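Local coordinates for putative diflavin flavoprotein A 5 (Nostoc sp. PCC 7120, PDB 4FEK), which probably carries electrons from NADH to oxygen, reducing it to water, and is represented here by its N-terminal metallo-β-lactamase-like domain, at residues Thr167-Asp173 with Gln223-Val229; Val20-Trp26 with Cys181-Val185; Cys110-Ala114 with Pro157-Cys161. All blocks are in the same frame, centred on the assembly; numbering follows the deposited sequence.

Interaction 1: residues Thr167-Asp173 with Gln223-Val229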
loop_
_atom_site.group_PDB
_atom_site.type_symbol
_atom_site.label_atom_id
_atom_site.label_comp_id
_atom_site.label_asym_id
_atom_site.label_seq_id
_atom_site.Cartn_x
_atom_site.Cartn_y
_atom_site.Cartn_z
ATOM N N THR A 167 -5.366 -2.581 15.594
ATOM C CA THR A 167 -4.718 -1.284 15.613
ATOM C C THR A 167 -5.574 -0.203 14.928
ATOM O O THR A 167 -5.253 0.988 14.994
ATOM C CB THR A 167 -3.367 -1.370 14.888
ATOM O OG1 THR A 167 -3.597 -1.658 13.499
ATOM C CG2 THR A 167 -2.490 -2.485 15.486
ATOM N N GLN A 168 -6.646 -0.625 14.266
ATOM C CA GLN A 168 -7.508 0.289 13.488
ATOM C C GLN A 168 -6.742 1.046 12.403
ATOM O O GLN A 168 -7.039 2.205 12.079
ATOM C CB GLN A 168 -8.302 1.240 14.393
ATOM C CG GLN A 168 -9.055 0.474 15.465
ATOM C CD GLN A 168 -10.045 1.313 16.238
ATOM O OE1 GLN A 168 -9.760 2.444 16.621
ATOM N NE2 GLN A 168 -11.215 0.748 16.488
ATOM N N ILE A 169 -5.755 0.372 11.833
ATOM C CA ILE A 169 -5.001 0.929 10.725
ATOM C C ILE A 169 -5.597 0.368 9.432
ATOM O O ILE A 169 -5.862 -0.824 9.311
ATOM C CB ILE A 169 -3.501 0.563 10.801
ATOM C CG1 ILE A 169 -2.812 1.274 11.992
ATOM C CG2 ILE A 169 -2.793 0.949 9.525
ATOM C CD1 ILE A 169 -1.317 0.868 12.149
ATOM N N LEU A 170 -5.817 1.247 8.465
ATOM C CA LEU A 170 -6.254 0.824 7.145
ATOM C C LEU A 170 -5.088 0.979 6.177
ATOM O O LEU A 170 -4.542 2.084 6.020
ATOM C CB LEU A 170 -7.447 1.683 6.714
ATOM C CG LEU A 170 -8.007 1.333 5.345
ATOM C CD1 LEU A 170 -8.604 -0.057 5.412
ATOM C CD2 LEU A 170 -9.074 2.373 4.931
ATOM N N TYR A 171 -4.711 -0.123 5.532
ATOM C CA TYR A 171 -3.612 -0.154 4.562
ATOM C C TYR A 171 -4.239 0.121 3.197
ATOM O O TYR A 171 -5.024 -0.691 2.709
ATOM C CB TYR A 171 -2.905 -1.518 4.609
ATOM C CG TYR A 171 -2.282 -1.757 6.004
ATOM C CD1 TYR A 171 -0.974 -1.353 6.275
ATOM C CD2 TYR A 171 -3.029 -2.308 7.042
ATOM C CE1 TYR A 171 -0.412 -1.524 7.536
ATOM C CE2 TYR A 171 -2.480 -2.477 8.335
ATOM C CZ TYR A 171 -1.171 -2.077 8.560
ATOM O OH TYR A 171 -0.612 -2.231 9.815
ATOM N N THR A 172 -3.915 1.271 2.612
ATOM C CA THR A 172 -4.693 1.787 1.488
ATOM C C THR A 172 -3.900 1.807 0.194
ATOM O O THR A 172 -4.457 2.173 -0.860
ATOM C CB THR A 172 -5.232 3.216 1.750
ATOM O OG1 THR A 172 -4.136 4.142 1.874
ATOM C CG2 THR A 172 -6.089 3.263 2.993
ATOM N N ASP A 173 -2.614 1.431 0.280
ATOM C CA ASP A 173 -1.743 1.314 -0.905
ATOM C C ASP A 173 -1.801 2.612 -1.727
ATOM O O ASP A 173 -1.420 3.665 -1.225
ATOM C CB ASP A 173 -2.186 0.108 -1.753
ATOM C CG ASP A 173 -1.186 -0.259 -2.845
ATOM O OD1 ASP A 173 -0.056 0.290 -2.860
ATOM O OD2 ASP A 173 -1.541 -1.110 -3.695
ATOM N N GLN A 223 -13.816 2.125 11.680
ATOM C CA GLN A 223 -13.202 3.030 12.632
ATOM C C GLN A 223 -11.689 3.044 12.401
ATOM O O GLN A 223 -10.999 2.091 12.767
ATOM C CB GLN A 223 -13.524 2.568 14.039
ATOM C CG GLN A 223 -13.153 3.550 15.113
ATOM C CD GLN A 223 -13.478 3.016 16.492
ATOM O OE1 GLN A 223 -12.661 3.100 17.412
ATOM N NE2 GLN A 223 -14.678 2.453 16.643
ATOM N N VAL A 224 -11.179 4.127 11.817
ATOM C CA VAL A 224 -9.777 4.184 11.376
ATOM C C VAL A 224 -8.970 5.269 12.084
ATOM O O VAL A 224 -9.370 6.435 12.124
ATOM C CB VAL A 224 -9.664 4.440 9.845
ATOM C CG1 VAL A 224 -8.216 4.332 9.382
ATOM C CG2 VAL A 224 -10.540 3.492 9.069
ATOM N N ARG A 225 -7.811 4.890 12.606
ATOM C CA ARG A 225 -6.923 5.836 13.272
ATOM C C ARG A 225 -5.789 6.282 12.359
ATOM O O ARG A 225 -5.193 7.326 12.588
ATOM C CB ARG A 225 -6.329 5.204 14.536
ATOM C CG ARG A 225 -7.351 4.926 15.624
ATOM C CD ARG A 225 -6.698 4.240 16.812
ATOM N NE ARG A 225 -7.509 4.369 18.015
ATOM C CZ ARG A 225 -7.159 5.082 19.081
ATOM N NH1 ARG A 225 -5.997 5.723 19.104
ATOM N NH2 ARG A 225 -7.973 5.148 20.128
ATOM N N LEU A 226 -5.492 5.490 11.328
ATOM C CA LEU A 226 -4.372 5.787 10.438
ATOM C C LEU A 226 -4.626 5.236 9.043
ATOM O O LEU A 226 -5.079 4.088 8.905
ATOM C CB LEU A 226 -3.078 5.161 10.985
ATOM C CG LEU A 226 -1.790 5.445 10.212
ATOM C CD1 LEU A 226 -1.279 6.826 10.573
ATOM C CD2 LEU A 226 -0.725 4.368 10.481
ATOM N N TYR A 227 -4.341 6.044 8.019
ATOM C CA TYR A 227 -4.203 5.514 6.658
ATOM C C TYR A 227 -2.727 5.199 6.439
ATOM O O TYR A 227 -1.907 6.111 6.252
ATOM C CB TYR A 227 -4.650 6.513 5.563
ATOM C CG TYR A 227 -6.131 6.814 5.502
ATOM C CD1 TYR A 227 -7.078 5.894 5.943
ATOM C CD2 TYR A 227 -6.591 8.007 4.948
ATOM C CE1 TYR A 227 -8.432 6.168 5.858
ATOM C CE2 TYR A 227 -7.955 8.285 4.861
ATOM C CZ TYR A 227 -8.867 7.363 5.309
ATOM O OH TYR A 227 -10.224 7.647 5.229
ATOM N N ALA A 228 -2.405 3.912 6.456
ATOM C CA ALA A 228 -1.069 3.442 6.128
ATOM C C ALA A 228 -0.951 3.369 4.609
ATOM O O ALA A 228 -1.135 2.310 4.010
ATOM C CB ALA A 228 -0.815 2.081 6.752
ATOM N N VAL A 229 -0.646 4.511 4.007
ATOM C CA VAL A 229 -0.631 4.679 2.559
ATOM C C VAL A 229 0.636 4.116 1.904
ATOM O O VAL A 229 1.623 3.888 2.575
ATOM C CB VAL A 229 -0.716 6.159 2.208
ATOM C CG1 VAL A 229 -1.975 6.785 2.865
ATOM C CG2 VAL A 229 0.575 6.900 2.674
HETATM O O HOH W 1 -0.673 0.216 2.220
#

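Interaction 2: residues Val20-Trp26 with Cys181-Val185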
loop_
_atom_site.group_PDB
_atom_site.type_symbol
_atom_site.label_atom_id
_atom_site.label_comp_id
_atom_site.label_asym_id
_atom_site.label_seq_id
_atom_site.Cartn_x
_atom_site.Cartn_y
_atom_site.Cartn_z
ATOM N N VAL A 20 6.527 0.365 9.945
ATOM C CA VAL A 20 6.598 0.788 8.538
ATOM C C VAL A 20 8.058 0.744 8.127
ATOM O O VAL A 20 8.945 1.010 8.958
ATOM C CB VAL A 20 5.973 2.205 8.288
ATOM C CG1 VAL A 20 6.682 3.305 9.100
ATOM C CG2 VAL A 20 6.017 2.569 6.778
ATOM N N LEU A 21 8.300 0.332 6.878
ATOM C CA LEU A 21 9.567 0.543 6.205
ATOM C C LEU A 21 9.292 1.500 5.054
ATOM O O LEU A 21 8.569 1.139 4.133
ATOM C CB LEU A 21 10.111 -0.781 5.638
ATOM C CG LEU A 21 10.731 -1.766 6.640
ATOM C CD1 LEU A 21 9.640 -2.451 7.455
ATOM C CD2 LEU A 21 11.615 -2.797 5.926
ATOM N N ARG A 22 9.820 2.721 5.122
ATOM C CA ARG A 22 9.638 3.687 4.029
ATOM C C ARG A 22 10.904 3.731 3.194
ATOM O O ARG A 22 11.951 4.188 3.664
ATOM C CB ARG A 22 9.367 5.092 4.575
ATOM C CG ARG A 22 8.293 5.179 5.645
ATOM C CD ARG A 22 8.283 6.613 6.193
ATOM N NE ARG A 22 7.549 7.501 5.328
ATOM C CZ ARG A 22 7.878 8.746 4.986
ATOM N NH1 ARG A 22 8.982 9.346 5.399
ATOM N NH2 ARG A 22 7.066 9.398 4.183
ATOM N N ALA A 23 10.831 3.209 1.984
ATOM C CA ALA A 23 11.947 3.275 1.059
ATOM C C ALA A 23 11.871 4.653 0.452
ATOM O O ALA A 23 10.846 5.015 -0.134
ATOM C CB ALA A 23 11.786 2.236 -0.010
ATOM N N ARG A 24 12.944 5.421 0.586
ATOM C CA ARG A 24 12.903 6.837 0.236
ATOM C C ARG A 24 13.768 7.157 -0.964
ATOM O O ARG A 24 14.870 6.603 -1.120
ATOM C CB ARG A 24 13.325 7.704 1.434
ATOM C CG ARG A 24 12.470 7.493 2.668
ATOM C CD ARG A 24 12.703 8.580 3.686
ATOM N NE ARG A 24 14.085 8.602 4.156
ATOM C CZ ARG A 24 14.611 9.578 4.889
ATOM N NH1 ARG A 24 13.871 10.617 5.256
ATOM N NH2 ARG A 24 15.887 9.516 5.251
ATOM N N SER A 25 13.260 8.052 -1.816
ATOM C CA SER A 25 14.053 8.600 -2.905
ATOM C C SER A 25 13.865 10.119 -3.031
ATOM O O SER A 25 12.740 10.617 -3.127
ATOM C CB SER A 25 13.731 7.920 -4.233
ATOM O OG SER A 25 14.575 8.428 -5.272
ATOM N N TRP A 26 14.966 10.856 -3.018
ATOM C CA TRP A 26 14.868 12.319 -3.106
ATOM C C TRP A 26 14.625 12.834 -4.531
ATOM O O TRP A 26 14.349 14.022 -4.737
ATOM C CB TRP A 26 16.094 12.971 -2.456
ATOM C CG TRP A 26 16.197 12.580 -1.004
ATOM C CD1 TRP A 26 16.852 11.495 -0.483
ATOM C CD2 TRP A 26 15.584 13.246 0.104
ATOM N NE1 TRP A 26 16.690 11.453 0.883
ATOM C CE2 TRP A 26 15.920 12.520 1.267
ATOM C CE3 TRP A 26 14.783 14.385 0.225
ATOM C CZ2 TRP A 26 15.490 12.903 2.537
ATOM C CZ3 TRP A 26 14.359 14.768 1.487
ATOM C CH2 TRP A 26 14.717 14.031 2.628
ATOM N N CYS A 181 9.213 13.089 -0.534
ATOM C CA CYS A 181 10.172 12.459 0.372
ATOM C C CYS A 181 10.640 13.466 1.416
ATOM O O CYS A 181 11.072 14.570 1.073
ATOM C CB CYS A 181 11.382 11.950 -0.421
ATOM S SG CYS A 181 12.636 11.149 0.635
ATOM N N GLY A 182 10.554 13.085 2.685
ATOM C CA GLY A 182 10.979 13.934 3.781
ATOM C C GLY A 182 11.336 13.091 4.994
ATOM O O GLY A 182 11.227 11.869 4.954
ATOM N N ASP A 183 11.762 13.731 6.078
ATOM C CA ASP A 183 12.106 12.979 7.290
ATOM C C ASP A 183 10.869 12.590 8.103
ATOM O O ASP A 183 10.875 11.570 8.800
ATOM C CB ASP A 183 13.101 13.750 8.163
ATOM C CG ASP A 183 14.473 13.905 7.507
ATOM O OD1 ASP A 183 14.783 13.183 6.536
ATOM O OD2 ASP A 183 15.255 14.751 7.980
ATOM N N ASP A 184 9.807 13.392 8.016
ATOM C CA ASP A 184 8.582 13.121 8.780
ATOM C C ASP A 184 7.819 11.897 8.278
ATOM O O ASP A 184 7.427 11.841 7.115
ATOM C CB ASP A 184 7.661 14.341 8.742
ATOM C CG ASP A 184 8.236 15.529 9.506
ATOM O OD1 ASP A 184 8.856 15.309 10.573
ATOM O OD2 ASP A 184 8.076 16.676 9.033
ATOM N N VAL A 185 7.600 10.931 9.166
ATOM C CA VAL A 185 6.905 9.691 8.821
ATOM C C VAL A 185 5.382 9.892 8.737
ATOM O O VAL A 185 4.705 9.323 7.870
ATOM C CB VAL A 185 7.228 8.582 9.848
ATOM C CG1 VAL A 185 6.316 7.393 9.685
ATOM C CG2 VAL A 185 8.703 8.145 9.736
HETATM O O HOH W 2 17.239 12.372 6.068
#

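Interaction 3: residues Cys110-Ala114 with Pro157-Cys161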
loop_
_atom_site.group_PDB
_atom_site.type_symbol
_atom_site.label_atom_id
_atom_site.label_comp_id
_atom_site.label_asym_id
_atom_site.label_seq_id
_atom_site.Cartn_x
_atom_site.Cartn_y
_atom_site.Cartn_z
ATOM N N CYS A 110 -3.996 -11.616 -1.954
ATOM C CA CYS A 110 -4.307 -10.584 -2.928
ATOM C C CYS A 110 -5.782 -10.612 -3.241
ATOM O O CYS A 110 -6.493 -11.533 -2.857
ATOM C CB CYS A 110 -3.510 -10.798 -4.226
ATOM S SG CYS A 110 -3.782 -12.428 -5.012
ATOM N N SER A 111 -6.234 -9.581 -3.938
ATOM C CA SER A 111 -7.566 -9.606 -4.483
ATOM C C SER A 111 -7.535 -10.570 -5.666
ATOM O O SER A 111 -6.524 -10.699 -6.376
ATOM C CB SER A 111 -8.023 -8.201 -4.911
ATOM O OG SER A 111 -9.338 -8.265 -5.450
ATOM N N LEU A 112 -8.653 -11.256 -5.852
ATOM C CA LEU A 112 -8.821 -12.278 -6.882
ATOM C C LEU A 112 -8.242 -11.947 -8.278
ATOM O O LEU A 112 -7.570 -12.790 -8.868
ATOM C CB LEU A 112 -10.308 -12.652 -6.963
ATOM C CG LEU A 112 -10.757 -14.003 -7.517
ATOM C CD1 LEU A 112 -10.902 -13.925 -9.019
ATOM C CD2 LEU A 112 -9.786 -15.095 -7.138
ATOM N N PRO A 113 -8.482 -10.729 -8.808
ATOM C CA PRO A 113 -7.913 -10.465 -10.137
ATOM C C PRO A 113 -6.385 -10.478 -10.211
ATOM O O PRO A 113 -5.879 -10.559 -11.326
ATOM C CB PRO A 113 -8.440 -9.064 -10.474
ATOM C CG PRO A 113 -9.687 -8.942 -9.677
ATOM C CD PRO A 113 -9.426 -9.671 -8.403
ATOM N N ALA A 114 -5.673 -10.400 -9.080
ATOM C CA ALA A 114 -4.214 -10.480 -9.098
ATOM C C ALA A 114 -3.690 -11.929 -9.096
ATOM O O ALA A 114 -2.516 -12.170 -9.410
ATOM C CB ALA A 114 -3.609 -9.720 -7.900
ATOM N N PRO A 157 -7.566 -3.424 -11.132
ATOM C CA PRO A 157 -8.615 -4.437 -10.955
ATOM C C PRO A 157 -8.430 -5.201 -9.651
ATOM O O PRO A 157 -9.408 -5.671 -9.075
ATOM C CB PRO A 157 -8.420 -5.370 -12.171
ATOM C CG PRO A 157 -7.760 -4.445 -13.225
ATOM C CD PRO A 157 -6.854 -3.555 -12.414
ATOM N N ALA A 158 -7.190 -5.292 -9.172
ATOM C CA ALA A 158 -6.914 -6.040 -7.954
ATOM C C ALA A 158 -6.668 -5.120 -6.754
ATOM O O ALA A 158 -6.081 -5.536 -5.746
ATOM C CB ALA A 158 -5.699 -6.973 -8.180
ATOM N N GLY A 159 -7.093 -3.865 -6.870
ATOM C CA GLY A 159 -6.975 -2.922 -5.763
ATOM C C GLY A 159 -7.591 -3.476 -4.497
ATOM O O GLY A 159 -8.685 -4.010 -4.524
ATOM N N LEU A 160 -6.870 -3.375 -3.382
ATOM C CA LEU A 160 -7.319 -3.990 -2.141
ATOM C C LEU A 160 -6.888 -3.121 -0.978
ATOM O O LEU A 160 -5.726 -2.710 -0.923
ATOM C CB LEU A 160 -6.631 -5.365 -1.973
ATOM C CG LEU A 160 -6.942 -6.200 -0.729
ATOM C CD1 LEU A 160 -8.382 -6.714 -0.816
ATOM C CD2 LEU A 160 -5.975 -7.389 -0.628
ATOM N N CYS A 161 -7.814 -2.830 -0.070
ATOM C CA CYS A 161 -7.491 -2.243 1.229
ATOM C C CYS A 161 -7.554 -3.337 2.288
ATOM O O CYS A 161 -8.351 -4.266 2.171
ATOM C CB CYS A 161 -8.497 -1.138 1.599
ATOM S SG CYS A 161 -8.302 0.374 0.625
HETATM O O HOH W 3 -4.426 -7.392 -4.576
HETATM O O HOH W 4 -9.997 -5.786 -6.331
#

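Interaction 1: residues Thr167-Asp173 with Gln223-Val229
Ala228 is at the centre of the apolar packing between these parallel strands, its CB 3.6 Å from Ile169 CG2 and 3.5 Å from Tyr171 CD1. Leu226 extends the same apolar face, CD2 lying 3.9 Å from Ile169 CD1. On the other face Leu170 packs by CB against Val224 CG1 (3.8 Å) and by CD2 against Tyr227 CE1 (4.0 Å). The backbone ladder between these faces follows parallel register: Leu170 N donates to Leu226 O (3.0 Å), Leu170 O accepts from Ala228 N (2.8 Å), and Thr172 N reaches Ala228 O at 3.3 Å. Beyond the Thr172 bond a water lies 3.0 Å from Asp173 N, whose proton it accepts, and 2.8 Å from Ala228 O. The opposite end turns polar. Gln168 O receives Arg225 N (2.8 Å), while Gln168 OE1 accepts from Arg225 NE (3.3 Å) and Gln168 NE2 makes a weak bond to Gln223 OE1 (2.9 Å). Strand 226-229 is outermost in the five-strand sheet of this metallo-β-lactamase-type αβ/βα sandwich, parallel to 169-173, which is antiparallel to 160-164. Ile14 of strand 8-15 covers Ile169 and Leu226; Tyr227 OH bonds Thr243 on helix 239-258.

Interaction 2: residues Val20-Trp26 with Cys181-Val185
Three residues carry most of this contact: Cys181, Arg22 and Trp26. Cys181 points its side chain at the strand, with SG 3.6 Å from Arg24 CB and over the face of the Trp26 indole, 3.6 Å from the centroid of the six-membered ring and 12° off its normal, a sulfur-aromatic contact. Its CB rests 3.3 Å from Ser25 O. Arg22 reaches across to the loop, one face of its guanidinium over Val185 CA, its CD 3.9 Å from Val185 CG2 and its NH1 making a weak bond to Gly182 O (3.4 Å); the stronger partner of NH1 is Gln10. That same Gly182 O accepts from Arg24 NH1 (2.9 Å), which also forms a salt bridge with Asp183 OD1 (3.0 Å), while Arg24 NE pairs with Asp8. A water links Arg24 NH2 (3.3 Å) and Asp183 OD1 (2.6 Å). In plain structural packing, this loop of the metallo-β-lactamase-type domain covers strand 18-25 of the seven-strand sheet, flanked by 8-15 and 41-49, with helix 61-74 on its Leu21 and Ala23.

Interaction 3: residues Cys110-Ala114 with Pro157-Cys161
Ala158 pushes its methyl group into the turn where strand 107-111 gives way to helix 112-121: Ala158 CB lies 3.5 Å from Ala114 CB and 4.1 Å from Pro113 CB. Pro157 widens this apolar patch, its CB 4.1 Å from Pro113 CB, and its carbonyl oxygen comes within 3.3 Å of Pro113 CG. Ser111 faces the same backbone alongside, with CB 3.4 Å from Ala158 O and 4.3 Å from Leu160 CB. Leu160 brings its CD2 to 4.0 Å from Ser111 N and 4.2 Å from Cys110 C, so CD2 lies against the Cys110-Ser111 peptide.

No direct hydrogen bond crosses between the segments; water supplies the polar links instead. One molecule accepts from Ser111 N (2.9 Å) and donates to Ala158 O (2.7 Å). A second accepts from Ser111 OG (2.7 Å) and donates to both Pro157 O (2.8 Å) and Gly159 O (2.9 Å), so that this water joins the Ser111 hydroxyl to two carbonyls. Ala114 N bonds to Ser111 O (2.9 Å), an i to i+3 link within the turn.

The contact joins the two sheets of the metallo-β-lactamase αβ/βα sandwich. Strand 107-111 belongs to the seven-strand sheet and pairs through Cys110 with edge strand 129-132, whereas strand 160-164 lies in the five-strand sheet beside 145-150, whose Phe148 and Pro150 touch Leu160 and Ser111; Phe88, on a loop, packs against Ala114 of helix 112-121.

How the interactions relate
All three contacts are mostly buried, each with an exposed fringe, but they do different work. Interaction 1 lies within one sheet and relies on a direct backbone ladder. Interaction 2 sets a loop against a strand of the other sheet, using arginine side chains and a sulfur-aromatic contact, and interaction 3 bridges the two sheets through small apolar groups and water, with the least buried surface. Interactions 1 and 3 touch, since Cys161 CB packs 3.7 Å from Tyr171 O on the neighbouring strand. Interactions 2 and 3 both involve the seven-strand sheet, yet their centres are about 25 Å apart, on opposite sides of the chain's centre.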